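General secretion pathway protein L (Vibrio parahaemolyticus, PDB 2W7V) probably serves as an inner-membrane component of the type II secretion system, its periplasmic domain forming a dimer. Local coordinates at residues V41-R46 and F82-Q87. Residues are numbered along the deposited sequence; the frame is centred on the assembly and turned at random. Where two conformers were deposited one is given.
Sequences VRIHAR and FVLKRQ
Four backbone hydrogen bonds join 41-46 to the antiparallel segment 82-87, two for each hydrogen-bonded pair. In the first, Leu84 N gives the shortest and straightest bond, 2.7 Å to Val41 O and nearly along the C=O axis, and Val41 N returns one of 3.0 Å to Leu84 O. In the other, Ile43 N donates to Phe82 O over 2.9 Å with an N-H...O angle of 170°, whereas from Phe82 N to Ile43 O that angle falls to 149°. Arg42 and Val83 make the non-hydrogen-bonded pair between them, where Arg42 CA sends a C-H toward Phe82 O at 3.3 Å. Strands 40-47 and 78-86, flanked by edge strands 28-35 and 64-73, thus join two β-hairpins, consistent with the circularly permuted ferredoxin-like fold of this domain. Val41, Ile43, Phe82 and Leu84 place their side chains on the buried face. Ile43 and Leu84 cross obliquely, CD1 to CD1 at 3.8 Å, and Phe53 and Leu60 of helix 51-61 touch Phe82 and Leu84, respectively. On the reverse face Arg42 and Val83 run side by side, CG to CG2 at 4.1 Å. A chi3 bend (-81°) leads Arg42's guanidinium away, and NH1 forms a salt bridge with Glu40.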
# COMPACT_ATOMS: atom_id res chain seq x y z
N VAL A 41 6.00 -3.14 -5.04
CA VAL A 41 4.68 -3.35 -4.56
C VAL A 41 4.19 -4.75 -4.99
O VAL A 41 4.27 -5.13 -6.14
CB VAL A 41 3.76 -2.24 -5.13
CG1 VAL A 41 2.32 -2.39 -4.60
CG2 VAL A 41 4.32 -0.82 -4.75
N ARG A 42 3.68 -5.52 -4.03
CA ARG A 42 3.03 -6.77 -4.34
C ARG A 42 1.53 -6.71 -4.01
O ARG A 42 1.12 -6.30 -2.93
CB ARG A 42 3.73 -7.88 -3.58
CG ARG A 42 5.25 -7.79 -3.73
CD ARG A 42 5.95 -8.90 -2.95
NE ARG A 42 6.06 -8.58 -1.52
CZ ARG A 42 6.93 -7.71 -1.01
NH1 ARG A 42 7.77 -7.05 -1.80
NH2 ARG A 42 6.95 -7.51 0.29
N ILE A 43 0.73 -7.12 -4.97
CA ILE A 43 -0.71 -7.03 -4.94
C ILE A 43 -1.36 -8.39 -5.07
O ILE A 43 -1.07 -9.09 -6.00
CB ILE A 43 -1.18 -6.20 -6.17
CG1 ILE A 43 -0.62 -4.75 -6.11
CG2 ILE A 43 -2.69 -6.15 -6.21
CD1 ILE A 43 -0.66 -4.00 -7.45
N HIS A 44 -2.25 -8.76 -4.16
CA HIS A 44 -3.08 -9.91 -4.39
C HIS A 44 -4.47 -9.42 -4.76
O HIS A 44 -4.91 -8.43 -4.24
CB HIS A 44 -3.14 -10.86 -3.19
CG HIS A 44 -1.81 -11.37 -2.74
ND1 HIS A 44 -1.63 -12.02 -1.54
CD2 HIS A 44 -0.58 -11.28 -3.31
CE1 HIS A 44 -0.35 -12.33 -1.39
NE2 HIS A 44 0.31 -11.89 -2.46
N ALA A 45 -5.12 -10.11 -5.70
CA ALA A 45 -6.48 -9.81 -6.14
C ALA A 45 -7.24 -11.09 -6.51
O ALA A 45 -6.67 -12.18 -6.62
CB ALA A 45 -6.44 -8.82 -7.34
N ARG A 46 -8.54 -10.96 -6.67
CA ARG A 46 -9.40 -12.06 -7.10
C ARG A 46 -10.51 -11.59 -8.02
O ARG A 46 -10.93 -10.44 -8.00
CB ARG A 46 -10.01 -12.77 -5.90
CG ARG A 46 -10.80 -11.84 -5.04
CD ARG A 46 -11.36 -12.55 -3.89
NE ARG A 46 -12.04 -11.65 -2.97
CZ ARG A 46 -12.90 -12.04 -2.03
NH1 ARG A 46 -13.25 -13.32 -1.92
NH2 ARG A 46 -13.45 -11.14 -1.23
N PHE A 82 0.44 -9.81 -8.44
CA PHE A 82 1.31 -9.00 -9.27
C PHE A 82 2.42 -8.48 -8.39
O PHE A 82 2.19 -8.15 -7.24
CB PHE A 82 0.54 -7.78 -9.77
CG PHE A 82 -0.53 -8.10 -10.72
CD1 PHE A 82 -0.23 -8.51 -11.98
CD2 PHE A 82 -1.86 -7.94 -10.35
CE1 PHE A 82 -1.23 -8.82 -12.86
CE2 PHE A 82 -2.89 -8.25 -11.27
CZ PHE A 82 -2.56 -8.68 -12.50
N VAL A 83 3.61 -8.41 -8.96
CA VAL A 83 4.74 -7.71 -8.39
C VAL A 83 5.07 -6.54 -9.31
O VAL A 83 5.22 -6.72 -10.49
CB VAL A 83 5.96 -8.63 -8.26
CG1 VAL A 83 7.13 -7.86 -7.69
CG2 VAL A 83 5.61 -9.81 -7.33
N LEU A 84 5.10 -5.33 -8.75
CA LEU A 84 5.46 -4.13 -9.49
C LEU A 84 6.82 -3.63 -9.02
O LEU A 84 7.08 -3.57 -7.81
CB LEU A 84 4.45 -3.01 -9.20
CG LEU A 84 2.97 -3.31 -9.33
CD1 LEU A 84 2.13 -2.03 -9.10
CD2 LEU A 84 2.68 -3.93 -10.67
N LYS A 85 7.64 -3.22 -9.96
CA LYS A 85 8.87 -2.49 -9.75
C LYS A 85 8.85 -1.28 -10.68
O LYS A 85 8.05 -1.19 -11.61
CB LYS A 85 10.07 -3.38 -10.07
CG LYS A 85 10.10 -4.69 -9.28
CD LYS A 85 11.02 -5.75 -9.94
CE LYS A 85 10.77 -7.14 -9.33
NZ LYS A 85 11.76 -8.16 -9.74
N ARG A 86 9.76 -0.34 -10.43
CA ARG A 86 9.80 0.90 -11.22
C ARG A 86 10.07 0.66 -12.75
O ARG A 86 10.90 -0.16 -13.07
CB ARG A 86 10.89 1.85 -10.67
CG ARG A 86 10.61 2.37 -9.25
CD ARG A 86 11.03 3.83 -9.06
NE ARG A 86 12.45 3.96 -8.84
CZ ARG A 86 13.20 5.02 -9.15
NH1 ARG A 86 12.67 6.11 -9.73
NH2 ARG A 86 14.49 5.01 -8.87
N GLN A 87 9.31 1.37 -13.61
CA GLN A 87 9.46 1.52 -15.10
C GLN A 87 8.30 0.95 -15.97
O GLN A 87 8.11 1.32 -17.17
CB GLN A 87 10.80 0.98 -15.63
CG GLN A 87 12.00 1.84 -15.31
CD GLN A 87 13.27 1.17 -15.79
OE1 GLN A 87 13.54 0.02 -15.44
NE2 GLN A 87 14.03 1.87 -16.65